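Local coordinates for protein gamma-glutamyl-gamma-aminobutyraldehyde dehydrogenase (PDB 4LIH) that probably oxidises aldehydes such as gamma-glutamyl-gamma-aminobutyraldehyde to the corresponding carboxylic acids with NAD(P)+ as the hydride acceptor, at residues Arg29-Gly34 against Arg210-Ala215; Ala69-Ala74 against Ala239-Val244; Arg76-Gly81 against Arg163-Val168; Leu268-Leu273 against Tyr493-Ser498. All coordinates share one frame; numbering follows the deposited sequence. Where two conformers were deposited one is given.

Contact 1. Residues Arg29-Gly34 against Arg210-Ala215; sequences RAFIDG and RVAQLA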
loop_
_atom_site.group_PDB
_atom_site.type_symbol
_atom_site.label_atom_id
_atom_site.label_comp_id
_atom_site.label_asym_id
_atom_site.label_seq_id
_atom_site.Cartn_x
_atom_site.Cartn_y
_atom_site.Cartn_z
ATOM N N ARG A 29 -32.054 19.542 -23.352
ATOM C CA ARG A 29 -31.017 20.568 -23.349
ATOM C C ARG A 29 -29.663 20.086 -22.782
ATOM O O ARG A 29 -29.603 19.168 -21.982
ATOM C CB ARG A 29 -31.497 21.791 -22.585
ATOM C CG ARG A 29 -32.627 22.543 -23.335
ATOM C CD ARG A 29 -33.246 23.676 -22.524
ATOM N NE ARG A 29 -33.961 23.151 -21.373
ATOM C CZ ARG A 29 -34.465 23.872 -20.366
ATOM N NH1 ARG A 29 -34.287 25.160 -20.308
ATOM N NH2 ARG A 29 -35.100 23.270 -19.376
ATOM N N ALA A 30 -28.584 20.729 -23.247
ATOM C CA ALA A 30 -27.267 20.652 -22.632
ATOM C C ALA A 30 -27.348 21.122 -21.207
ATOM O O ALA A 30 -28.227 21.933 -20.854
ATOM C CB ALA A 30 -26.286 21.539 -23.372
ATOM N N PHE A 31 -26.429 20.643 -20.378
ATOM C CA PHE A 31 -26.300 21.143 -19.045
ATOM C C PHE A 31 -24.908 21.713 -18.855
ATOM O O PHE A 31 -23.916 20.962 -18.757
ATOM C CB PHE A 31 -26.533 20.078 -17.972
ATOM C CG PHE A 31 -26.817 20.668 -16.607
ATOM C CD1 PHE A 31 -25.781 20.973 -15.710
ATOM C CD2 PHE A 31 -28.110 20.911 -16.216
ATOM C CE1 PHE A 31 -26.051 21.503 -14.472
ATOM C CE2 PHE A 31 -28.398 21.486 -14.986
ATOM C CZ PHE A 31 -27.358 21.758 -14.106
ATOM N N ILE A 32 -24.842 23.045 -18.771
ATOM C CA ILE A 32 -23.576 23.728 -18.817
ATOM C C ILE A 32 -23.590 24.786 -17.742
ATOM O O ILE A 32 -24.490 25.637 -17.740
ATOM C CB ILE A 32 -23.298 24.337 -20.228
ATOM C CG1 ILE A 32 -23.160 23.260 -21.300
ATOM C CG2 ILE A 32 -22.018 25.134 -20.224
ATOM C CD1 ILE A 32 -23.128 23.750 -22.737
ATOM N N ASP A 33 -22.583 24.741 -16.866
ATOM C CA ASP A 33 -22.362 25.769 -15.840
ATOM C C ASP A 33 -23.600 26.004 -14.981
ATOM O O ASP A 33 -24.048 27.150 -14.810
ATOM C CB ASP A 33 -21.882 27.085 -16.495
ATOM C CG ASP A 33 -21.231 28.042 -15.518
ATOM O OD1 ASP A 33 -21.016 27.691 -14.369
ATOM O OD2 ASP A 33 -20.900 29.171 -15.921
ATOM N N GLY A 34 -24.150 24.912 -14.445
ATOM C CA GLY A 34 -25.283 24.937 -13.501
ATOM C C GLY A 34 -26.685 25.137 -14.043
ATOM O O GLY A 34 -27.625 25.355 -13.259
ATOM N N ARG A 210 -29.934 13.897 -17.799
ATOM C CA ARG A 210 -30.710 13.795 -16.569
ATOM C C ARG A 210 -29.841 13.854 -15.310
ATOM O O ARG A 210 -30.162 14.613 -14.381
ATOM C CB ARG A 210 -31.595 12.531 -16.561
ATOM C CG ARG A 210 -32.617 12.459 -15.427
ATOM C CD ARG A 210 -33.542 13.675 -15.484
ATOM N NE ARG A 210 -34.550 13.678 -14.400
ATOM C CZ ARG A 210 -34.588 14.490 -13.339
ATOM N NH1 ARG A 210 -33.725 15.476 -13.153
ATOM N NH2 ARG A 210 -35.544 14.328 -12.443
ATOM N N VAL A 211 -28.739 13.100 -15.271
ATOM C CA VAL A 211 -27.902 13.020 -14.051
ATOM C C VAL A 211 -27.156 14.328 -13.779
ATOM O O VAL A 211 -26.745 14.609 -12.633
ATOM C CB VAL A 211 -26.912 11.824 -14.020
ATOM C CG1 VAL A 211 -27.651 10.493 -14.098
ATOM C CG2 VAL A 211 -25.836 11.907 -15.090
ATOM N N ALA A 212 -27.013 15.130 -14.834
ATOM C CA ALA A 212 -26.413 16.463 -14.725
ATOM C C ALA A 212 -27.271 17.359 -13.847
ATOM O O ALA A 212 -26.751 18.068 -13.002
ATOM C CB ALA A 212 -26.262 17.098 -16.099
ATOM N N GLN A 213 -28.584 17.295 -14.086
ATOM C CA GLN A 213 -29.569 18.032 -13.321
ATOM C C GLN A 213 -29.514 17.598 -11.860
ATOM O O GLN A 213 -29.450 18.428 -10.954
ATOM C CB GLN A 213 -30.971 17.801 -13.908
ATOM C CG GLN A 213 -31.148 18.343 -15.324
ATOM C CD GLN A 213 -32.566 18.184 -15.864
ATOM O OE1 GLN A 213 -33.063 17.070 -16.026
ATOM N NE2 GLN A 213 -33.203 19.310 -16.190
ATOM N N LEU A 214 -29.491 16.285 -11.653
ATOM C CA LEU A 214 -29.398 15.701 -10.308
ATOM C C LEU A 214 -28.087 16.069 -9.633
ATOM O O LEU A 214 -28.071 16.334 -8.457
ATOM C CB LEU A 214 -29.582 14.195 -10.348
ATOM C CG LEU A 214 -30.921 13.724 -10.902
ATOM C CD1 LEU A 214 -30.862 12.209 -10.975
ATOM C CD2 LEU A 214 -32.145 14.223 -10.100
ATOM N N ALA A 215 -27.012 16.180 -10.401
ATOM C CA ALA A 215 -25.709 16.564 -9.847
ATOM C C ALA A 215 -25.762 17.952 -9.214
ATOM O O ALA A 215 -25.308 18.151 -8.083
ATOM C CB ALA A 215 -24.638 16.531 -10.938
#
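One face of the Phe31 ring is turned to the backbone of helix 206-218. Ala212 O stands 3.8 Å above the ring plane and Gln213 N lies over the same face, both displaced toward the rim. At the near end of the ring the methyl of Ala212 closes on the stem of the side chain, with Ala212 CB 3.5 Å from Phe31 CB and 3.6 Å from Phe31 CG. Farther along, Gln213 CA comes to 4.0 Å from Phe31 CE2, and in the conformer described Gln213 CG lies 4.1 Å from Phe31 CD2. The ring is brought against the helix by a chi1 of -162°, with CG anti to the backbone N. Strand 30-32 and strand 35-37 form a two-stranded antiparallel hairpin near the N terminus; Phe31 also bonds through its backbone to Val227, while the methyl of Ala212 touches Phe225 and Val227. The hairpin thus packs on a helix and a strand of the Rossmann-like alpha/beta domain, which in aldehyde dehydrogenases binds the nicotinamide cofactor. On the same helix, Arg210 NE forms a salt bridge with Glu108.

Contact 2. Residues Ala69-Ala74 against Ala239-Val244; sequences AAVAAA and ALHRDV
Val71 meets His241, Asp243 and Val244 entirely through nonpolar contacts. The clearest is a CH-pi interaction: Val71 CG1 sits over one face of the imidazole, 3.7 Å from the centroid of the His241 ring and 20° from its normal. Val71 CG1 leans toward the rim, 3.5 Å from His241 CE1. The two valine methyls divide the work. Val71 CG1, anti to the backbone N at a chi1 of 168°, takes the ring face and also touches Asp243 CB at 3.7 Å, whereas Val71 CG2 packs on Val244 CG2 at 3.8 Å, the two side chains crossing at about a right angle.

Polar interactions hold the receiving surface in shape. Residues His241 to Val244 form a type I beta turn just after helix 232-240, and within it Asp243 N donates to His241 ND1 at 3.0 Å, lying almost in the imidazole plane. On the other ring nitrogen, NE2 is hydrogen-bonded to Asn68 OD1, so both nitrogens help fix the ring's rotation. In the conformer described, Asp243 OD1 forms a salt bridge with Arg75, a second polar link back to the helix that carries Val71.

Helix 64-80 therefore packs on the Rossmann-like alpha/beta domain, resting on the turn leading from helix 232-240 into strand 246-250, while Ala70 and Ala74 of the same helix touch Val197 of strand 195-199 and Val244 reaches Ala170 of strand 157-172.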
loop_
_atom_site.group_PDB
_atom_site.type_symbol
_atom_site.label_atom_id
_atom_site.label_comp_id
_atom_site.label_asym_id
_atom_site.label_seq_id
_atom_site.Cartn_x
_atom_site.Cartn_y
_atom_site.Cartn_z
ATOM N N ALA A 69 -17.980 27.051 -24.031
ATOM C CA ALA A 69 -18.635 27.505 -22.810
ATOM C C ALA A 69 -18.473 26.494 -21.641
ATOM O O ALA A 69 -18.185 26.902 -20.488
ATOM C CB ALA A 69 -20.104 27.782 -23.068
ATOM N N ALA A 70 -18.624 25.194 -21.962
ATOM C CA ALA A 70 -18.517 24.105 -20.982
ATOM C C ALA A 70 -17.101 24.024 -20.439
ATOM O O ALA A 70 -16.902 23.986 -19.248
ATOM C CB ALA A 70 -18.914 22.783 -21.610
ATOM N N VAL A 71 -16.108 24.056 -21.329
ATOM C CA VAL A 71 -14.720 24.004 -20.938
ATOM C C VAL A 71 -14.278 25.207 -20.099
ATOM O O VAL A 71 -13.536 25.046 -19.128
ATOM C CB VAL A 71 -13.794 23.808 -22.169
ATOM C CG1 VAL A 71 -12.346 24.039 -21.785
ATOM C CG2 VAL A 71 -13.985 22.418 -22.772
ATOM N N ALA A 72 -14.755 26.391 -20.459
ATOM C CA ALA A 72 -14.462 27.624 -19.726
ATOM C C ALA A 72 -15.019 27.588 -18.307
ATOM O O ALA A 72 -14.316 27.970 -17.349
ATOM C CB ALA A 72 -15.001 28.842 -20.476
ATOM N N ALA A 73 -16.247 27.094 -18.179
ATOM C CA ALA A 73 -16.904 26.980 -16.868
ATOM C C ALA A 73 -16.179 25.958 -15.971
ATOM O O ALA A 73 -16.039 26.133 -14.768
ATOM C CB ALA A 73 -18.376 26.587 -17.034
ATOM N N ALA A 74 -15.760 24.868 -16.590
ATOM C CA ALA A 74 -14.990 23.827 -15.918
ATOM C C ALA A 74 -13.656 24.345 -15.413
ATOM O O ALA A 74 -13.210 24.040 -14.276
ATOM C CB ALA A 74 -14.776 22.701 -16.888
ATOM N N ALA A 239 -10.979 16.790 -27.672
ATOM C CA ALA A 239 -9.668 16.204 -27.798
ATOM C C ALA A 239 -8.633 17.235 -28.228
ATOM O O ALA A 239 -7.464 17.164 -27.811
ATOM C CB ALA A 239 -9.702 14.976 -28.706
ATOM N N LEU A 240 -9.063 18.250 -28.971
ATOM C CA LEU A 240 -8.166 19.327 -29.429
ATOM C C LEU A 240 -8.012 20.492 -28.458
ATOM O O LEU A 240 -7.101 21.309 -28.606
ATOM C CB LEU A 240 -8.666 19.911 -30.775
ATOM C CG LEU A 240 -8.531 18.967 -31.958
ATOM C CD1 LEU A 240 -9.463 19.351 -33.109
ATOM C CD2 LEU A 240 -7.062 18.968 -32.403
ATOM N N HIS A 241 -8.887 20.580 -27.454
ATOM C CA HIS A 241 -8.993 21.791 -26.677
ATOM C C HIS A 241 -7.750 22.112 -25.866
ATOM O O HIS A 241 -7.206 21.272 -25.146
ATOM C CB HIS A 241 -10.230 21.788 -25.765
ATOM C CG HIS A 241 -10.761 23.160 -25.487
ATOM N ND1 HIS A 241 -10.097 24.058 -24.700
ATOM C CD2 HIS A 241 -11.857 23.819 -25.951
ATOM C CE1 HIS A 241 -10.762 25.199 -24.656
ATOM N NE2 HIS A 241 -11.840 25.071 -25.400
ATOM N N ARG A 242 -7.330 23.364 -25.962
ATOM C CA ARG A 242 -6.128 23.844 -25.283
ATOM C C ARG A 242 -6.268 23.940 -23.752
ATOM O O ARG A 242 -5.274 24.018 -23.028
ATOM C CB ARG A 242 -5.704 25.206 -25.872
ATOM N N ASP A 243 -7.502 23.832 -23.279
ATOM C CA ASP A 243 -7.804 24.026 -21.890
ATOM C C ASP A 243 -8.393 22.824 -21.161
ATOM O O ASP A 243 -8.889 22.938 -20.022
ATOM C CB ASP A 243 -8.769 25.152 -21.774
ATOM C CG ASP A 243 -8.564 25.889 -20.545
ATOM O OD1 ASP A 243 -7.455 25.717 -19.999
ATOM O OD2 ASP A 243 -9.483 26.605 -20.140
ATOM N N VAL A 244 -8.372 21.704 -21.846
ATOM C CA VAL A 244 -8.746 20.397 -21.292
ATOM C C VAL A 244 -7.387 19.713 -20.969
ATOM O O VAL A 244 -6.467 19.726 -21.758
ATOM C CB VAL A 244 -9.537 19.586 -22.327
ATOM C CG1 VAL A 244 -9.665 18.116 -21.941
ATOM C CG2 VAL A 244 -10.921 20.216 -22.539
#

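Contact 3. Residues Arg76-Gly81 against Arg163-Val168; sequences RAFDAG and REPVGV
The last turn of helix 64-80 approaches a break in strand 157-172, with Phe78 CA 6.1 Å from Gly167 CA, and the helix ends in a Schellman motif in which Gly81, at positive phi, sends its N-H back to Phe78 O and, weakly, to Ala77 O. Phe78 alone carries the contact from the helix side. Its ring lies flat over Gly167: the CA of Gly167 is 3.4 Å from the centroid of the Phe78 ring and only 5° off the normal, a CH-pi interaction centred on the face. All six ring carbons are therefore at nearly equal distance from that atom, with Phe78 CZ at 3.6 Å from Gly167 CA. Pro165 comes in at the rim instead, its CG near the ring plane and 3.8 Å from Phe78 CE1; Pro165 CB touches the same ring carbon. A chi1 of -177° swings the ring off the helix and along the strand. The backbone of Gly167 has angles at which a CB would be jammed against the carbonyl O of Val166, and its bare CA lets the ring settle directly on the backbone. Its N-H is bonded to Asn194 OD1. At the subunit interface, Arg454 of the second subunit packs on Phe78 and donates to Pro165 O. A helix end laid on an interrupted strand forms part of the Rossmann-like alpha/beta domain of an aldehyde dehydrogenase, where strand 157-172 passes from pairing with strand 494-502 to pairing with strands 195-199 and 246-250.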
loop_
_atom_site.group_PDB
_atom_site.type_symbol
_atom_site.label_atom_id
_atom_site.label_comp_id
_atom_site.label_asym_id
_atom_site.label_seq_id
_atom_site.Cartn_x
_atom_site.Cartn_y
_atom_site.Cartn_z
ATOM N N ARG A 76 -12.919 27.497 -14.978
ATOM C CA ARG A 76 -13.133 28.541 -13.981
ATOM C C ARG A 76 -13.365 27.908 -12.624
ATOM O O ARG A 76 -12.743 28.298 -11.619
ATOM C CB ARG A 76 -14.337 29.398 -14.354
ATOM C CG ARG A 76 -14.586 30.553 -13.395
ATOM C CD ARG A 76 -16.018 31.056 -13.518
ATOM N NE ARG A 76 -16.946 30.045 -13.018
ATOM C CZ ARG A 76 -18.019 29.588 -13.663
ATOM N NH1 ARG A 76 -18.338 30.023 -14.888
ATOM N NH2 ARG A 76 -18.781 28.671 -13.068
ATOM N N ALA A 77 -14.207 26.885 -12.607
ATOM C CA ALA A 77 -14.573 26.263 -11.348
ATOM C C ALA A 77 -13.392 25.513 -10.728
ATOM O O ALA A 77 -13.270 25.507 -9.509
ATOM C CB ALA A 77 -15.741 25.315 -11.526
ATOM N N PHE A 78 -12.565 24.869 -11.557
ATOM C CA PHE A 78 -11.400 24.178 -11.013
ATOM C C PHE A 78 -10.377 25.159 -10.405
ATOM O O PHE A 78 -9.875 24.987 -9.279
ATOM C CB PHE A 78 -10.685 23.345 -12.064
ATOM C CG PHE A 78 -9.541 22.581 -11.501
ATOM C CD1 PHE A 78 -9.758 21.430 -10.761
ATOM C CD2 PHE A 78 -8.231 23.035 -11.670
ATOM C CE1 PHE A 78 -8.690 20.762 -10.199
ATOM C CE2 PHE A 78 -7.189 22.388 -11.103
ATOM C CZ PHE A 78 -7.411 21.222 -10.406
ATOM N N ASP A 79 -10.063 26.182 -11.187
ATOM C CA ASP A 79 -9.038 27.147 -10.778
ATOM C C ASP A 79 -9.500 27.932 -9.551
ATOM O O ASP A 79 -8.655 28.385 -8.758
ATOM C CB ASP A 79 -8.634 28.073 -11.951
ATOM C CG ASP A 79 -7.884 27.336 -13.059
ATOM O OD1 ASP A 79 -7.271 26.273 -12.849
ATOM O OD2 ASP A 79 -7.866 27.823 -14.213
ATOM N N ALA A 80 -10.816 28.056 -9.362
ATOM C CA ALA A 80 -11.429 28.708 -8.180
ATOM C C ALA A 80 -11.523 27.794 -6.969
ATOM O O ALA A 80 -11.764 28.258 -5.858
ATOM C CB ALA A 80 -12.830 29.239 -8.503
ATOM N N GLY A 81 -11.390 26.488 -7.177
ATOM C CA GLY A 81 -11.373 25.561 -6.050
ATOM C C GLY A 81 -12.711 25.327 -5.374
ATOM O O GLY A 81 -12.753 24.859 -4.246
ATOM N N ARG A 163 -0.907 13.060 -4.625
ATOM C CA ARG A 163 -1.666 13.105 -5.868
ATOM C C ARG A 163 -2.526 14.352 -5.881
ATOM O O ARG A 163 -3.142 14.668 -4.875
ATOM C CB ARG A 163 -2.512 11.841 -6.002
ATOM C CG ARG A 163 -1.721 10.666 -6.610
ATOM C CD ARG A 163 -2.592 9.432 -6.856
ATOM N NE ARG A 163 -1.756 8.377 -7.437
ATOM C CZ ARG A 163 -1.316 8.351 -8.697
ATOM N NH1 ARG A 163 -1.675 9.268 -9.584
ATOM N NH2 ARG A 163 -0.521 7.376 -9.083
ATOM N N GLU A 164 -2.568 15.045 -7.022
ATOM C CA GLU A 164 -3.467 16.179 -7.194
ATOM C C GLU A 164 -4.349 15.995 -8.437
ATOM O O GLU A 164 -3.924 15.420 -9.453
ATOM C CB GLU A 164 -2.657 17.506 -7.347
ATOM C CG GLU A 164 -1.698 17.753 -6.179
ATOM C CD GLU A 164 -0.814 18.997 -6.308
ATOM O OE1 GLU A 164 -0.535 19.515 -7.423
ATOM O OE2 GLU A 164 -0.284 19.418 -5.245
ATOM N N PRO A 165 -5.571 16.495 -8.385
ATOM C CA PRO A 165 -6.387 16.519 -9.595
ATOM C C PRO A 165 -5.719 17.199 -10.776
ATOM O O PRO A 165 -4.966 18.181 -10.604
ATOM C CB PRO A 165 -7.637 17.265 -9.171
ATOM C CG PRO A 165 -7.226 18.059 -7.997
ATOM C CD PRO A 165 -6.176 17.256 -7.280
ATOM N N VAL A 166 -5.983 16.668 -11.969
ATOM C CA VAL A 166 -5.288 17.135 -13.199
ATOM C C VAL A 166 -5.910 18.498 -13.645
ATOM O O VAL A 166 -5.240 19.373 -14.227
ATOM C CB VAL A 166 -5.284 15.979 -14.267
ATOM C CG1 VAL A 166 -6.647 15.751 -14.850
ATOM C CG2 VAL A 166 -4.278 16.181 -15.383
ATOM N N GLY A 167 -7.170 18.695 -13.320
ATOM C CA GLY A 167 -7.906 19.945 -13.694
ATOM C C GLY A 167 -9.212 19.701 -14.430
ATOM O O GLY A 167 -10.233 19.365 -13.827
ATOM N N VAL A 168 -9.212 19.968 -15.736
ATOM C CA VAL A 168 -10.396 19.775 -16.531
ATOM C C VAL A 168 -10.343 18.447 -17.297
ATOM O O VAL A 168 -9.407 18.196 -18.130
ATOM C CB VAL A 168 -10.637 20.945 -17.536
ATOM C CG1 VAL A 168 -11.807 20.606 -18.428
ATOM C CG2 VAL A 168 -10.863 22.296 -16.809
#

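Contact 4. Residues Leu268-Leu273 against Tyr493-Ser498; sequences LKRAWL and YTELKS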
loop_
_atom_site.group_PDB
_atom_site.type_symbol
_atom_site.label_atom_id
_atom_site.label_comp_id
_atom_site.label_asym_id
_atom_site.label_seq_id
_atom_site.Cartn_x
_atom_site.Cartn_y
_atom_site.Cartn_z
ATOM N N LEU A 268 -0.967 17.950 -25.542
ATOM C CA LEU A 268 -0.446 16.746 -24.853
ATOM C C LEU A 268 -1.281 16.387 -23.603
ATOM O O LEU A 268 -0.782 15.750 -22.628
ATOM C CB LEU A 268 1.043 16.887 -24.515
ATOM C CG LEU A 268 2.094 16.740 -25.622
ATOM C CD1 LEU A 268 3.423 17.253 -25.107
ATOM C CD2 LEU A 268 2.286 15.317 -26.137
ATOM N N LYS A 269 -2.572 16.748 -23.660
ATOM C CA LYS A 269 -3.540 16.347 -22.634
ATOM C C LYS A 269 -3.425 14.835 -22.467
ATOM O O LYS A 269 -3.151 14.110 -23.454
ATOM C CB LYS A 269 -4.989 16.723 -23.021
ATOM C CG LYS A 269 -5.515 16.111 -24.310
ATOM C CD LYS A 269 -6.999 16.396 -24.599
ATOM C CE LYS A 269 -7.358 17.869 -24.524
ATOM N NZ LYS A 269 -6.633 18.727 -25.502
ATOM N N ARG A 270 -3.640 14.348 -21.245
ATOM C CA ARG A 270 -3.567 12.905 -21.010
ATOM C C ARG A 270 -4.701 12.246 -21.745
ATOM O O ARG A 270 -5.825 12.713 -21.673
ATOM C CB ARG A 270 -3.657 12.547 -19.526
ATOM C CG ARG A 270 -2.331 12.690 -18.798
ATOM C CD ARG A 270 -1.876 14.133 -18.827
ATOM N NE ARG A 270 -0.762 14.394 -17.917
ATOM C CZ ARG A 270 0.444 14.830 -18.254
ATOM N NH1 ARG A 270 0.821 14.945 -19.519
ATOM N NH2 ARG A 270 1.307 15.108 -17.301
ATOM N N ALA A 271 -4.423 11.122 -22.406
ATOM C CA ALA A 271 -5.474 10.463 -23.170
ATOM C C ALA A 271 -5.565 9.027 -22.729
ATOM O O ALA A 271 -4.555 8.304 -22.734
ATOM C CB ALA A 271 -5.235 10.543 -24.662
ATOM N N TRP A 272 -6.793 8.624 -22.408
ATOM C CA TRP A 272 -7.081 7.334 -21.820
ATOM C C TRP A 272 -8.235 6.654 -22.547
ATOM O O TRP A 272 -9.357 7.169 -22.548
ATOM C CB TRP A 272 -7.447 7.500 -20.344
ATOM C CG TRP A 272 -6.366 8.032 -19.502
ATOM C CD1 TRP A 272 -6.226 9.320 -19.051
ATOM C CD2 TRP A 272 -5.222 7.318 -19.045
ATOM N NE1 TRP A 272 -5.086 9.424 -18.313
ATOM C CE2 TRP A 272 -4.464 8.202 -18.276
ATOM C CE3 TRP A 272 -4.783 5.982 -19.194
ATOM C CZ2 TRP A 272 -3.263 7.828 -17.677
ATOM C CZ3 TRP A 272 -3.595 5.594 -18.585
ATOM C CH2 TRP A 272 -2.840 6.529 -17.839
ATOM N N LEU A 273 -7.965 5.485 -23.132
ATOM C CA LEU A 273 -8.930 4.837 -24.011
ATOM C C LEU A 273 -9.343 3.467 -23.491
ATOM O O LEU A 273 -8.523 2.696 -23.042
ATOM C CB LEU A 273 -8.374 4.650 -25.433
ATOM C CG LEU A 273 -7.660 5.819 -26.114
ATOM C CD1 LEU A 273 -7.073 5.316 -27.438
ATOM C CD2 LEU A 273 -8.575 7.044 -26.283
ATOM N N TYR A 493 -6.706 10.653 -13.658
ATOM C CA TYR A 493 -7.347 11.958 -13.389
ATOM C C TYR A 493 -6.564 12.775 -12.358
ATOM O O TYR A 493 -7.081 13.829 -11.866
ATOM C CB TYR A 493 -8.761 11.695 -12.865
ATOM C CG TYR A 493 -9.626 10.880 -13.811
ATOM C CD1 TYR A 493 -9.841 11.297 -15.127
ATOM C CD2 TYR A 493 -10.207 9.695 -13.402
ATOM C CE1 TYR A 493 -10.622 10.555 -15.996
ATOM C CE2 TYR A 493 -10.939 8.925 -14.278
ATOM C CZ TYR A 493 -11.170 9.364 -15.566
ATOM O OH TYR A 493 -11.916 8.628 -16.433
ATOM N N THR A 494 -5.375 12.260 -11.976
ATOM C CA THR A 494 -4.471 12.905 -11.030
ATOM C C THR A 494 -3.048 12.934 -11.583
ATOM O O THR A 494 -2.711 12.162 -12.480
ATOM C CB THR A 494 -4.440 12.184 -9.647
ATOM O OG1 THR A 494 -4.041 10.832 -9.820
ATOM C CG2 THR A 494 -5.801 12.158 -9.023
ATOM N N GLU A 495 -2.225 13.817 -11.016
ATOM C CA GLU A 495 -0.789 13.812 -11.184
ATOM C C GLU A 495 -0.117 13.523 -9.853
ATOM O O GLU A 495 -0.598 13.925 -8.792
ATOM C CB GLU A 495 -0.285 15.155 -11.667
ATOM C CG GLU A 495 -0.933 15.626 -12.951
ATOM C CD GLU A 495 -0.330 14.983 -14.184
ATOM O OE1 GLU A 495 -0.853 15.301 -15.285
ATOM O OE2 GLU A 495 0.672 14.192 -14.089
ATOM N N LEU A 496 1.018 12.850 -9.948
ATOM C CA LEU A 496 1.941 12.727 -8.842
ATOM C C LEU A 496 2.818 13.939 -8.718
ATOM O O LEU A 496 3.292 14.540 -9.715
ATOM C CB LEU A 496 2.861 11.485 -9.005
ATOM C CG LEU A 496 2.129 10.125 -8.903
ATOM C CD1 LEU A 496 2.857 9.018 -9.667
ATOM C CD2 LEU A 496 2.027 9.701 -7.463
ATOM N N LYS A 497 3.078 14.249 -7.466
ATOM C CA LYS A 497 4.003 15.288 -7.094
ATOM C C LYS A 497 4.929 14.753 -5.996
ATOM O O LYS A 497 4.443 14.246 -5.010
ATOM C CB LYS A 497 3.243 16.537 -6.596
ATOM C CG LYS A 497 4.200 17.639 -6.076
ATOM C CD LYS A 497 3.396 18.860 -5.588
ATOM C CE LYS A 497 2.828 19.726 -6.716
ATOM N NZ LYS A 497 2.030 20.824 -6.119
ATOM N N SER A 498 6.236 14.903 -6.199
ATOM C CA SER A 498 7.251 14.727 -5.187
ATOM C C SER A 498 7.595 16.112 -4.597
ATOM O O SER A 498 7.977 17.021 -5.345
ATOM C CB SER A 498 8.492 14.074 -5.821
ATOM O OG SER A 498 8.236 12.704 -6.172
#
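Arg270 and Glu495 reach toward each other from opposite directions and form a salt bridge between two strands of one mixed sheet, 270-274 in its parallel part and 494-502 in the C-terminal arm. These strands are not direct neighbours; the nearest CA atoms, those of Arg270 and Tyr493, are 8.6 Å apart, so long side chains make the connection. The guanidinium presents its side, using NE and NH2, and both nitrogens converge on a single carboxylate oxygen. Arg270 NE lies 2.8 Å from Glu495 OE1, which accepts through its syn lone pair. Arg270 NH2 lies 3.0 Å from Glu495 OE1, on the syn side but 27° out of the carboxylate plane. The two flat groups are turned 58° against each other, so the pair is not the coplanar kind with one nitrogen to each oxygen. Both N-H...O bonds to this oxygen are well bent, as expected when two donors of one group share one acceptor. Both chains bend at chi2; in Glu495 the bend carries the carboxylate toward Arg270.

The pair lies at the subunit interface, and each member has a further partner there: Arg270 NH2 also donates to Gly480 O of the second subunit, while Glu495 OE2 forms a salt bridge with Arg483 of that subunit. Two basic groups around Glu495 would probably favour its charged form. Within the pair, Glu495 OE2 has a lesser share, receiving a weak bond from Arg270 NH2 at 3.4 Å.

In the fold
From the N terminus, after helix 14-23, strand 30-32 opens contact 1, which closes a loop of 175 residues at helix 206-218. Contact 3 lies wholly within that loop, bringing strand 157-172 back to the end of helix 64-80. Contact 2 starts earlier on the same helix and closes after contact 1, so it crosses contact 1 and encloses contact 3. Contact 4 follows in series, joining strand 270-274 to the C-terminal strand. Direct links bind the set: Asp33 of contact 1 forms a salt bridge with Arg76 of contact 3, Lys269 of contact 4 reaches the backbone of contact 2, and Lys497 of contact 4 forms a salt bridge with Glu164 of contact 3. Contacts 3 and 4 also meet the second subunit.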